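Local coordinates for protein cryptochrome DASH (Arabidopsis thaliana, PDB 2J4D) that repairs cyclobutane pyrimidine dimers in single-stranded DNA by light-driven photolyase activity, carrying FAD and a folate light antenna, and may also serve as a photoreceptor, at residues D49-V52 with L53-A57; V152-L155 with V156-L160; L171-G174 with S175-Y178; Y303-V306 with Q307-E310. One frame throughout, in Å; residues are numbered along the deposited sequence.

Contact 1. Residues D49-V52 with L53-A57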
loop_
_atom_site.group_PDB
_atom_site.type_symbol
_atom_site.label_atom_id
_atom_site.label_comp_id
_atom_site.label_asym_id
_atom_site.label_seq_id
_atom_site.Cartn_x
_atom_site.Cartn_y
_atom_site.Cartn_z
ATOM N N ASP A 49 -7.788 4.335 -4.406
ATOM C CA ASP A 49 -8.893 3.389 -4.439
ATOM C C ASP A 49 -9.102 3.055 -5.915
ATOM O O ASP A 49 -10.226 3.076 -6.423
ATOM C CB ASP A 49 -10.147 4.041 -3.835
ATOM C CG ASP A 49 -10.499 5.388 -4.488
ATOM O OD1 ASP A 49 -9.681 5.943 -5.248
ATOM O OD2 ASP A 49 -11.605 5.902 -4.222
ATOM N N LEU A 50 -8.000 2.737 -6.597
ATOM C CA LEU A 50 -8.029 2.459 -8.035
ATOM C C LEU A 50 -8.611 1.099 -8.417
ATOM O O LEU A 50 -7.908 0.218 -8.919
ATOM C CB LEU A 50 -6.614 2.619 -8.614
ATOM C CG LEU A 50 -5.926 3.922 -8.176
ATOM C CD1 LEU A 50 -4.543 4.023 -8.820
ATOM C CD2 LEU A 50 -6.799 5.120 -8.551
ATOM N N ARG A 51 -9.910 0.940 -8.185
ATOM C CA ARG A 51 -10.590 -0.316 -8.495
ATOM C C ARG A 51 -12.069 -0.048 -8.699
ATOM O O ARG A 51 -12.577 1.022 -8.335
ATOM C CB ARG A 51 -10.458 -1.310 -7.331
ATOM C CG ARG A 51 -11.175 -0.827 -6.055
ATOM C CD ARG A 51 -11.161 -1.847 -4.920
ATOM N NE ARG A 51 -12.002 -1.389 -3.806
ATOM C CZ ARG A 51 -11.637 -0.475 -2.906
ATOM N NH1 ARG A 51 -10.427 0.082 -2.962
ATOM N NH2 ARG A 51 -12.494 -0.084 -1.970
ATOM N N VAL A 52 -12.746 -1.041 -9.271
ATOM C CA VAL A 52 -14.177 -0.988 -9.501
ATOM C C VAL A 52 -14.837 -1.861 -8.434
ATOM O O VAL A 52 -15.828 -1.466 -7.823
ATOM C CB VAL A 52 -14.533 -1.530 -10.905
ATOM C CG1 VAL A 52 -16.038 -1.663 -11.051
ATOM C CG2 VAL A 52 -13.987 -0.598 -11.963
ATOM N N LEU A 53 -14.270 -3.039 -8.185
ATOM C CA LEU A 53 -14.831 -3.949 -7.183
ATOM C C LEU A 53 -14.887 -3.374 -5.773
ATOM O O LEU A 53 -13.985 -2.649 -5.346
ATOM C CB LEU A 53 -14.026 -5.251 -7.104
ATOM C CG LEU A 53 -14.279 -6.411 -8.063
ATOM C CD1 LEU A 53 -13.425 -7.589 -7.635
ATOM C CD2 LEU A 53 -15.750 -6.804 -8.042
ATOM N N ASP A 54 -15.953 -3.716 -5.055
ATOM C CA ASP A 54 -16.118 -3.307 -3.667
ATOM C C ASP A 54 -15.697 -1.863 -3.418
ATOM O O ASP A 54 -14.945 -1.571 -2.484
ATOM C CB ASP A 54 -15.307 -4.265 -2.782
ATOM C CG ASP A 54 -15.477 -3.985 -1.303
ATOM O OD1 ASP A 54 -16.602 -3.646 -0.886
ATOM O OD2 ASP A 54 -14.489 -4.120 -0.553
ATOM N N ASN A 55 -16.190 -0.964 -4.262
ATOM C CA ASN A 55 -15.875 0.455 -4.154
ATOM C C ASN A 55 -17.142 1.214 -3.758
ATOM O O ASN A 55 -17.999 1.467 -4.607
ATOM C CB ASN A 55 -15.372 0.984 -5.504
ATOM C CG ASN A 55 -14.864 2.415 -5.415
ATOM O OD1 ASN A 55 -15.388 3.220 -4.659
ATOM N ND2 ASN A 55 -13.848 2.733 -6.199
ATOM N N ASP A 56 -17.253 1.567 -2.475
ATOM C CA ASP A 56 -18.417 2.293 -1.967
ATOM C C ASP A 56 -18.583 3.693 -2.537
ATOM O O ASP A 56 -19.711 4.177 -2.679
ATOM C CB ASP A 56 -18.372 2.401 -0.441
ATOM C CG ASP A 56 -18.736 1.108 0.242
ATOM O OD1 ASP A 56 -19.585 0.373 -0.300
ATOM O OD2 ASP A 56 -18.187 0.831 1.323
ATOM N N ALA A 57 -17.474 4.365 -2.832
ATOM C CA ALA A 57 -17.577 5.712 -3.392
ATOM C C ALA A 57 -18.231 5.614 -4.773
ATOM O O ALA A 57 -19.131 6.392 -5.105
ATOM C CB ALA A 57 -16.192 6.359 -3.489
HETATM O O HOH W 1 -13.460 5.645 -6.243
#

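Contact 2. Residues V152-L155 with V156-L160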
loop_
_atom_site.group_PDB
_atom_site.type_symbol
_atom_site.label_atom_id
_atom_site.label_comp_id
_atom_site.label_asym_id
_atom_site.label_seq_id
_atom_site.Cartn_x
_atom_site.Cartn_y
_atom_site.Cartn_z
ATOM N N VAL A 152 -5.720 18.358 1.320
ATOM C CA VAL A 152 -6.228 18.421 -0.041
ATOM C C VAL A 152 -7.759 18.339 -0.019
ATOM O O VAL A 152 -8.427 19.009 -0.801
ATOM C CB VAL A 152 -5.634 17.300 -0.920
ATOM C CG1 VAL A 152 -6.297 17.313 -2.304
ATOM C CG2 VAL A 152 -4.127 17.515 -1.054
ATOM N N GLU A 153 -8.320 17.536 0.886
ATOM C CA GLU A 153 -9.777 17.436 1.004
ATOM C C GLU A 153 -10.333 18.821 1.342
ATOM O O GLU A 153 -11.344 19.262 0.782
ATOM C CB GLU A 153 -10.167 16.442 2.105
ATOM C CG GLU A 153 -9.746 15.021 1.796
ATOM C CD GLU A 153 -9.965 14.053 2.953
ATOM O OE1 GLU A 153 -10.331 14.502 4.066
ATOM O OE2 GLU A 153 -9.764 12.835 2.740
ATOM N N ARG A 154 -9.666 19.499 2.272
ATOM C CA ARG A 154 -10.078 20.836 2.679
ATOM C C ARG A 154 -10.016 21.802 1.491
ATOM O O ARG A 154 -10.955 22.553 1.244
ATOM C CB ARG A 154 -9.160 21.354 3.791
ATOM C CG ARG A 154 -9.373 22.838 4.144
ATOM C CD ARG A 154 -8.339 23.317 5.169
ATOM N NE ARG A 154 -6.992 23.421 4.604
ATOM C CZ ARG A 154 -6.547 24.458 3.903
ATOM N NH1 ARG A 154 -7.337 25.498 3.677
ATOM N NH2 ARG A 154 -5.309 24.454 3.421
ATOM N N LEU A 155 -8.909 21.776 0.755
ATOM C CA LEU A 155 -8.755 22.684 -0.379
ATOM C C LEU A 155 -9.785 22.413 -1.474
ATOM O O LEU A 155 -10.298 23.348 -2.101
ATOM C CB LEU A 155 -7.329 22.599 -0.919
ATOM C CG LEU A 155 -6.324 23.167 0.099
ATOM C CD1 LEU A 155 -4.933 22.720 -0.248
ATOM C CD2 LEU A 155 -6.404 24.700 0.131
ATOM N N VAL A 156 -10.105 21.143 -1.697
ATOM C CA VAL A 156 -11.107 20.800 -2.701
ATOM C C VAL A 156 -12.488 21.260 -2.226
ATOM O O VAL A 156 -13.272 21.832 -2.989
ATOM C CB VAL A 156 -11.140 19.268 -2.963
ATOM C CG1 VAL A 156 -12.380 18.888 -3.769
ATOM C CG2 VAL A 156 -9.890 18.853 -3.725
ATOM N N ASN A 157 -12.787 21.014 -0.958
ATOM C CA ASN A 157 -14.078 21.407 -0.412
ATOM C C ASN A 157 -14.259 22.932 -0.512
ATOM O O ASN A 157 -15.319 23.411 -0.913
ATOM C CB ASN A 157 -14.187 20.955 1.045
ATOM C CG ASN A 157 -15.607 20.981 1.552
ATOM O OD1 ASN A 157 -16.534 20.602 0.839
ATOM N ND2 ASN A 157 -15.788 21.417 2.788
ATOM N N GLN A 158 -13.221 23.688 -0.163
ATOM C CA GLN A 158 -13.297 25.147 -0.230
ATOM C C GLN A 158 -13.340 25.637 -1.680
ATOM O O GLN A 158 -13.929 26.682 -1.982
ATOM C CB GLN A 158 -12.117 25.772 0.526
ATOM C CG GLN A 158 -12.169 25.466 2.023
ATOM C CD GLN A 158 -11.019 26.054 2.822
ATOM O OE1 GLN A 158 -10.018 26.512 2.264
ATOM N NE2 GLN A 158 -11.150 26.025 4.146
ATOM N N GLY A 159 -12.721 24.876 -2.577
ATOM C CA GLY A 159 -12.719 25.244 -3.983
ATOM C C GLY A 159 -14.119 25.115 -4.558
ATOM O O GLY A 159 -14.562 25.957 -5.351
ATOM N N LEU A 160 -14.824 24.064 -4.150
ATOM C CA LEU A 160 -16.188 23.829 -4.612
ATOM C C LEU A 160 -17.153 24.894 -4.086
ATOM O O LEU A 160 -18.056 25.323 -4.806
ATOM C CB LEU A 160 -16.666 22.441 -4.173
ATOM C CG LEU A 160 -15.930 21.265 -4.822
ATOM C CD1 LEU A 160 -16.298 19.969 -4.112
ATOM C CD2 LEU A 160 -16.294 21.184 -6.298
#

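Contact 3. Residues L171-G174 with S175-Y178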
loop_
_atom_site.group_PDB
_atom_site.type_symbol
_atom_site.label_atom_id
_atom_site.label_comp_id
_atom_site.label_asym_id
_atom_site.label_seq_id
_atom_site.Cartn_x
_atom_site.Cartn_y
_atom_site.Cartn_z
ATOM N N LEU A 171 -17.211 12.606 1.286
ATOM C CA LEU A 171 -16.106 11.684 1.572
ATOM C C LEU A 171 -16.658 10.416 2.214
ATOM O O LEU A 171 -17.396 10.471 3.192
ATOM C CB LEU A 171 -15.081 12.371 2.485
ATOM C CG LEU A 171 -14.470 13.630 1.840
ATOM C CD1 LEU A 171 -13.667 14.422 2.840
ATOM C CD2 LEU A 171 -13.600 13.217 0.661
ATOM N N ILE A 172 -16.294 9.268 1.653
ATOM C CA ILE A 172 -16.791 7.990 2.132
ATOM C C ILE A 172 -15.701 7.174 2.816
ATOM O O ILE A 172 -14.596 7.050 2.291
ATOM C CB ILE A 172 -17.330 7.165 0.946
ATOM C CG1 ILE A 172 -18.270 8.027 0.096
ATOM C CG2 ILE A 172 -18.012 5.903 1.442
ATOM C CD1 ILE A 172 -19.429 8.613 0.864
ATOM N N TRP A 173 -15.997 6.613 3.983
ATOM C CA TRP A 173 -14.989 5.795 4.640
ATOM C C TRP A 173 -14.821 4.490 3.870
ATOM O O TRP A 173 -15.799 3.879 3.439
ATOM C CB TRP A 173 -15.368 5.458 6.085
ATOM C CG TRP A 173 -14.281 4.672 6.739
ATOM C CD1 TRP A 173 -14.175 3.307 6.820
ATOM C CD2 TRP A 173 -13.068 5.199 7.275
ATOM N NE1 TRP A 173 -12.959 2.956 7.367
ATOM C CE2 TRP A 173 -12.260 4.099 7.653
ATOM C CE3 TRP A 173 -12.578 6.500 7.467
ATOM C CZ2 TRP A 173 -10.994 4.261 8.209
ATOM C CZ3 TRP A 173 -11.313 6.661 8.021
ATOM C CH2 TRP A 173 -10.536 5.545 8.385
ATOM N N GLY A 174 -13.576 4.066 3.701
ATOM C CA GLY A 174 -13.304 2.816 3.009
ATOM C C GLY A 174 -11.951 2.321 3.473
ATOM O O GLY A 174 -11.541 2.607 4.591
ATOM N N SER A 175 -11.262 1.573 2.622
ATOM C CA SER A 175 -9.927 1.058 2.917
ATOM C C SER A 175 -9.741 0.005 4.017
ATOM O O SER A 175 -8.890 -0.860 3.866
ATOM C CB SER A 175 -8.950 2.224 3.175
ATOM O OG SER A 175 -9.182 2.875 4.419
ATOM N N THR A 176 -10.515 0.044 5.101
ATOM C CA THR A 176 -10.310 -0.938 6.184
ATOM C C THR A 176 -11.191 -2.186 6.152
ATOM O O THR A 176 -12.267 -2.173 5.564
ATOM C CB THR A 176 -10.477 -0.271 7.553
ATOM O OG1 THR A 176 -11.789 0.297 7.645
ATOM C CG2 THR A 176 -9.428 0.821 7.746
ATOM N N MET A 177 -10.734 -3.264 6.797
ATOM C CA MET A 177 -11.502 -4.506 6.813
ATOM C C MET A 177 -12.667 -4.336 7.768
ATOM O O MET A 177 -13.784 -4.743 7.468
ATOM C CB MET A 177 -10.645 -5.697 7.237
ATOM C CG MET A 177 -11.323 -7.039 6.973
ATOM S SD MET A 177 -10.142 -8.392 6.941
ATOM C CE MET A 177 -9.598 -8.411 8.662
ATOM N N TYR A 178 -12.389 -3.751 8.927
ATOM C CA TYR A 178 -13.428 -3.441 9.891
ATOM C C TYR A 178 -13.744 -1.966 9.639
ATOM O O TYR A 178 -12.842 -1.133 9.597
ATOM C CB TYR A 178 -12.935 -3.628 11.328
ATOM C CG TYR A 178 -12.862 -5.072 11.742
ATOM C CD1 TYR A 178 -11.674 -5.791 11.630
ATOM C CD2 TYR A 178 -13.995 -5.736 12.215
ATOM C CE1 TYR A 178 -11.616 -7.140 11.979
ATOM C CE2 TYR A 178 -13.948 -7.090 12.566
ATOM C CZ TYR A 178 -12.754 -7.781 12.444
ATOM O OH TYR A 178 -12.700 -9.111 12.787
#

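Contact 4. Residues Y303-V306 with Q307-E310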
loop_
_atom_site.group_PDB
_atom_site.type_symbol
_atom_site.label_atom_id
_atom_site.label_comp_id
_atom_site.label_asym_id
_atom_site.label_seq_id
_atom_site.Cartn_x
_atom_site.Cartn_y
_atom_site.Cartn_z
ATOM N N TYR A 303 -11.316 -10.953 2.416
ATOM C CA TYR A 303 -11.989 -11.716 3.466
ATOM C C TYR A 303 -12.998 -12.708 2.882
ATOM O O TYR A 303 -13.070 -13.864 3.306
ATOM C CB TYR A 303 -12.702 -10.770 4.436
ATOM C CG TYR A 303 -13.504 -11.488 5.497
ATOM C CD1 TYR A 303 -12.881 -12.318 6.428
ATOM C CD2 TYR A 303 -14.891 -11.351 5.562
ATOM C CE1 TYR A 303 -13.624 -13.000 7.404
ATOM C CE2 TYR A 303 -15.640 -12.027 6.533
ATOM C CZ TYR A 303 -14.999 -12.848 7.444
ATOM O OH TYR A 303 -15.733 -13.531 8.384
ATOM N N GLU A 304 -13.778 -12.264 1.908
ATOM C CA GLU A 304 -14.752 -13.156 1.304
ATOM C C GLU A 304 -14.072 -14.297 0.561
ATOM O O GLU A 304 -14.596 -15.406 0.525
ATOM C CB GLU A 304 -15.686 -12.381 0.375
ATOM C CG GLU A 304 -16.693 -11.543 1.148
ATOM C CD GLU A 304 -17.858 -11.071 0.298
ATOM O OE1 GLU A 304 -17.974 -9.852 0.075
ATOM O OE2 GLU A 304 -18.659 -11.924 -0.146
ATOM N N GLU A 305 -12.904 -14.031 -0.023
ATOM C CA GLU A 305 -12.166 -15.071 -0.733
ATOM C C GLU A 305 -11.631 -16.072 0.290
ATOM O O GLU A 305 -11.625 -17.284 0.044
ATOM C CB GLU A 305 -11.015 -14.457 -1.534
ATOM C CG GLU A 305 -11.470 -13.728 -2.784
ATOM C CD GLU A 305 -12.070 -14.668 -3.821
ATOM O OE1 GLU A 305 -11.372 -15.611 -4.247
ATOM O OE2 GLU A 305 -13.239 -14.466 -4.211
ATOM N N VAL A 306 -11.179 -15.562 1.434
ATOM C CA VAL A 306 -10.687 -16.423 2.514
ATOM C C VAL A 306 -11.842 -17.293 3.044
ATOM O O VAL A 306 -11.658 -18.479 3.340
ATOM C CB VAL A 306 -10.111 -15.588 3.689
ATOM C CG1 VAL A 306 -9.872 -16.484 4.905
ATOM C CG2 VAL A 306 -8.801 -14.930 3.275
ATOM N N GLN A 307 -13.028 -16.707 3.169
ATOM C CA GLN A 307 -14.186 -17.464 3.645
ATOM C C GLN A 307 -14.488 -18.605 2.686
ATOM O O GLN A 307 -14.774 -19.730 3.106
ATOM C CB GLN A 307 -15.429 -16.576 3.730
ATOM C CG GLN A 307 -15.456 -15.573 4.872
ATOM C CD GLN A 307 -16.730 -14.745 4.835
ATOM O OE1 GLN A 307 -17.014 -14.054 3.844
ATOM N NE2 GLN A 307 -17.512 -14.818 5.907
ATOM N N ARG A 308 -14.449 -18.310 1.392
ATOM C CA ARG A 308 -14.727 -19.336 0.402
ATOM C C ARG A 308 -13.660 -20.426 0.455
ATOM O O ARG A 308 -13.968 -21.619 0.341
ATOM C CB ARG A 308 -14.809 -18.732 -1.005
ATOM C CG ARG A 308 -15.362 -19.739 -2.013
ATOM C CD ARG A 308 -15.827 -19.111 -3.321
ATOM N NE ARG A 308 -14.737 -18.942 -4.274
ATOM C CZ ARG A 308 -14.067 -17.812 -4.438
ATOM N NH1 ARG A 308 -14.386 -16.752 -3.710
ATOM N NH2 ARG A 308 -13.082 -17.744 -5.328
ATOM N N TYR A 309 -12.409 -20.019 0.647
ATOM C CA TYR A 309 -11.310 -20.975 0.732
ATOM C C TYR A 309 -11.518 -21.904 1.923
ATOM O O TYR A 309 -11.368 -23.131 1.804
ATOM C CB TYR A 309 -9.981 -20.239 0.891
ATOM C CG TYR A 309 -8.755 -21.133 0.869
ATOM C CD1 TYR A 309 -8.055 -21.363 -0.316
ATOM C CD2 TYR A 309 -8.273 -21.719 2.042
ATOM C CE1 TYR A 309 -6.899 -22.147 -0.332
ATOM C CE2 TYR A 309 -7.125 -22.502 2.037
ATOM C CZ TYR A 309 -6.438 -22.711 0.848
ATOM O OH TYR A 309 -5.282 -23.466 0.847
ATOM N N GLU A 310 -11.869 -21.325 3.069
ATOM C CA GLU A 310 -12.080 -22.116 4.276
ATOM C C GLU A 310 -13.210 -23.120 4.099
ATOM O O GLU A 310 -13.144 -24.228 4.628
ATOM C CB GLU A 310 -12.371 -21.211 5.483
ATOM C CG GLU A 310 -11.209 -20.300 5.859
ATOM C CD GLU A 310 -11.316 -19.765 7.266
ATOM O OE1 GLU A 310 -12.450 -19.488 7.716
ATOM O OE2 GLU A 310 -10.264 -19.605 7.922
#

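Contact 1. Residues D49-V52 with L53-A57
The guanidinium of R51 meets the backbone carbonyls of L53 and D54 at its edge, near its plane. R51 NH2 gives D54 O a bond of 2.9 Å (158°) in the guanidinium plane, while R51 NE adds weak bonds to L53 O (2.8 Å) and D54 O. With chi1 at 65°, CG sits between the backbone N and the carbonyl carbon, and the chain then runs extended to NE, alongside the carbonyls of L53 and D54. NH1 serves G295 O, making arginine, with donors on several sides, apt for a buried cluster of carbonyls. A leucine in its place would probably leave L53 O and D54 O without these donors and free the turn to shift. The amide of N55 returns a bond to the backbone of the arginine: ND2 donates to R51 O (3.0 Å, 166°), almost in the amide plane. A water bridges the same ND2 (2.9 Å) and D49 OD2 (2.8 Å), while D49 OD1 takes the R47 amide. N55 OD1 bonds L58 N, so N55 is the N-cap where the loop after strand 41-46 passes into helix 56-63 of the photolyase alpha/beta fold.

Contact 2. Residues V152-L155 with V156-L160
R154 O receives the amide of Q158 at 2.9 Å (N-H...O 163°), the straightest of the four backbone bonds, all 2.9 Å, that join 152-155 to 156-160. V156 N to V152 O and N157 N to E153 O repeat the i to i+4 pattern, whereas the bond from G159 N to L155 O is more bent, at 138°. The aliphatic start of Q158 lies along the same carbonyl, with CG 3.3 Å from R154 O. Farther out, the R154 and Q158 side chains slant across one another: the guanidinium and amide planes stand 77° apart, Q158 NE2 lies at the guanidinium edge, and it comes within 3.6 Å of R154 CG. The arginine chain bends at chi3, and its NH2 forms a salt bridge with D151, one turn back. L155 CG lies 3.7 Å above one face of the guanidinium, near its rim, so the leucine gives the charged group an apolar floor.

This is helix 147-161, the crossover of the beta-alpha-beta unit that joins strands 138-142 and 168-172 in the photolyase alpha/beta domain. Its sheet-facing side suits branched apolar residues: V152 CG1 and V156 CG2 touch at 4.2 Å, both valines reach W45 on strand 41-46, and V156 also meets P123 and L127 of helix 123-134. E153 carries its carboxylate to the cationic groups of R47 and K143, and E153 OE2 also accepts the amide of E144. N157, whose CB packs 3.3 Å from E153 O, rests against L169 of strand 168-172.

Contact 3. Residues L171-G174 with S175-Y178
W173 and T176 cross at about a right angle in the run of chain that follows strand 168-172, an outermost strand of the parallel sheet in the photolyase alpha/beta domain. The threonine hydroxyl lies at the edge of the indole, 5° out of the ring plane, and W173 NE1 donates to T176 OG1 at 2.9 Å with a nearly straight N-H...O angle of 171°. Beside this bond the methyl T176 CG2 packs 3.8 Å from W173 CZ2, so the beta-branched threonine offers the ring both an acceptor and an apolar contact. The tryptophan reaches them because its CG stands anti to the backbone N (chi1 -177°), which carries the ring along the chain toward T176.

Between the two, the backbone turns tightly: S175 has a positive phi, and T176 N makes a weak bond to G174 O (2.8 Å). S175 O meets R329 and the T176 side chain touches D330 and R333, so the turn is set against helix 317-339; the side chain of S175 is about 10 Å from the bound FAD. T176 OG1, having accepted from the indole, donates its own proton to Y178 O at 2.6 Å, from above the carbonyl plane.

Contact 4. Residues Y303-V306 with Q307-E310
E305 and R308 form an i to i+3 salt bridge on helix 299-312, side by side and pointing the same way. The helix packs against helices 252-265, 12-26 and 317-339, with the side chain of V306 about 10 Å from the bound FAD. R308 grips the carboxylate end-on with two nitrogens: NH1 reaches E305 OE2 at 2.6 Å (171°), and NH2 reaches E305 OE1 at 2.9 Å. The planes stand 63° apart; NH1 meets OE2 from above the carboxylate plane, whereas NH2 meets OE1 on its syn side. The bends at chi2 of E305 and chi3 of R308 bring these ends together. Both carboxylate oxygens have further donors, Y26 OH at OE2 and W264 NE1 at OE1, and this wealth of donors probably steadies the negative charge of the buried glutamate. A leucine here is likely to leave Y26 and W264 without this acceptor and R308 without its countercharge, close to the like charge of R25.

The main-chain groups follow the alpha-helical i to i+4 scheme, as in Q307 N to Y303 O (2.8 Å). Other polar ends find partners outside the two segments: E304 pairs with R212 and S210, and Y309 OH is hydrogen-bonded to D267 OD1. Glutamine suits position 307 because its flat amide stacks on the Y303 ring, the planes 25° apart, while Q307 CG makes a CH-pi contact 4.0 Å from the ring centroid. E310 sends OE2 to T319 OG1, and its CG lies 4.2 Å from V306 CG1.

Each contact lies within one unbroken run of chain, so none closes a long loop; they follow in series and neither nest nor cross. Contact 1 comes first, after strand 41-46, and contact 2 sits on the helix leading into strand 168-172, where contact 3 begins. Contact 2 meets contact 3 through E153 OE1 and L171 CD1, 3.6 Å apart, and contact 3 returns to contact 1 where I172 CG2 packs 4.0 Å from D56 CB. Contact 4 lies later, on helix 299-312, and touches contact 3 through M177 SD and Y303 CB. Contact 3 thus touches the other three, linking the alpha/beta sheet and its helices to helix 299-312.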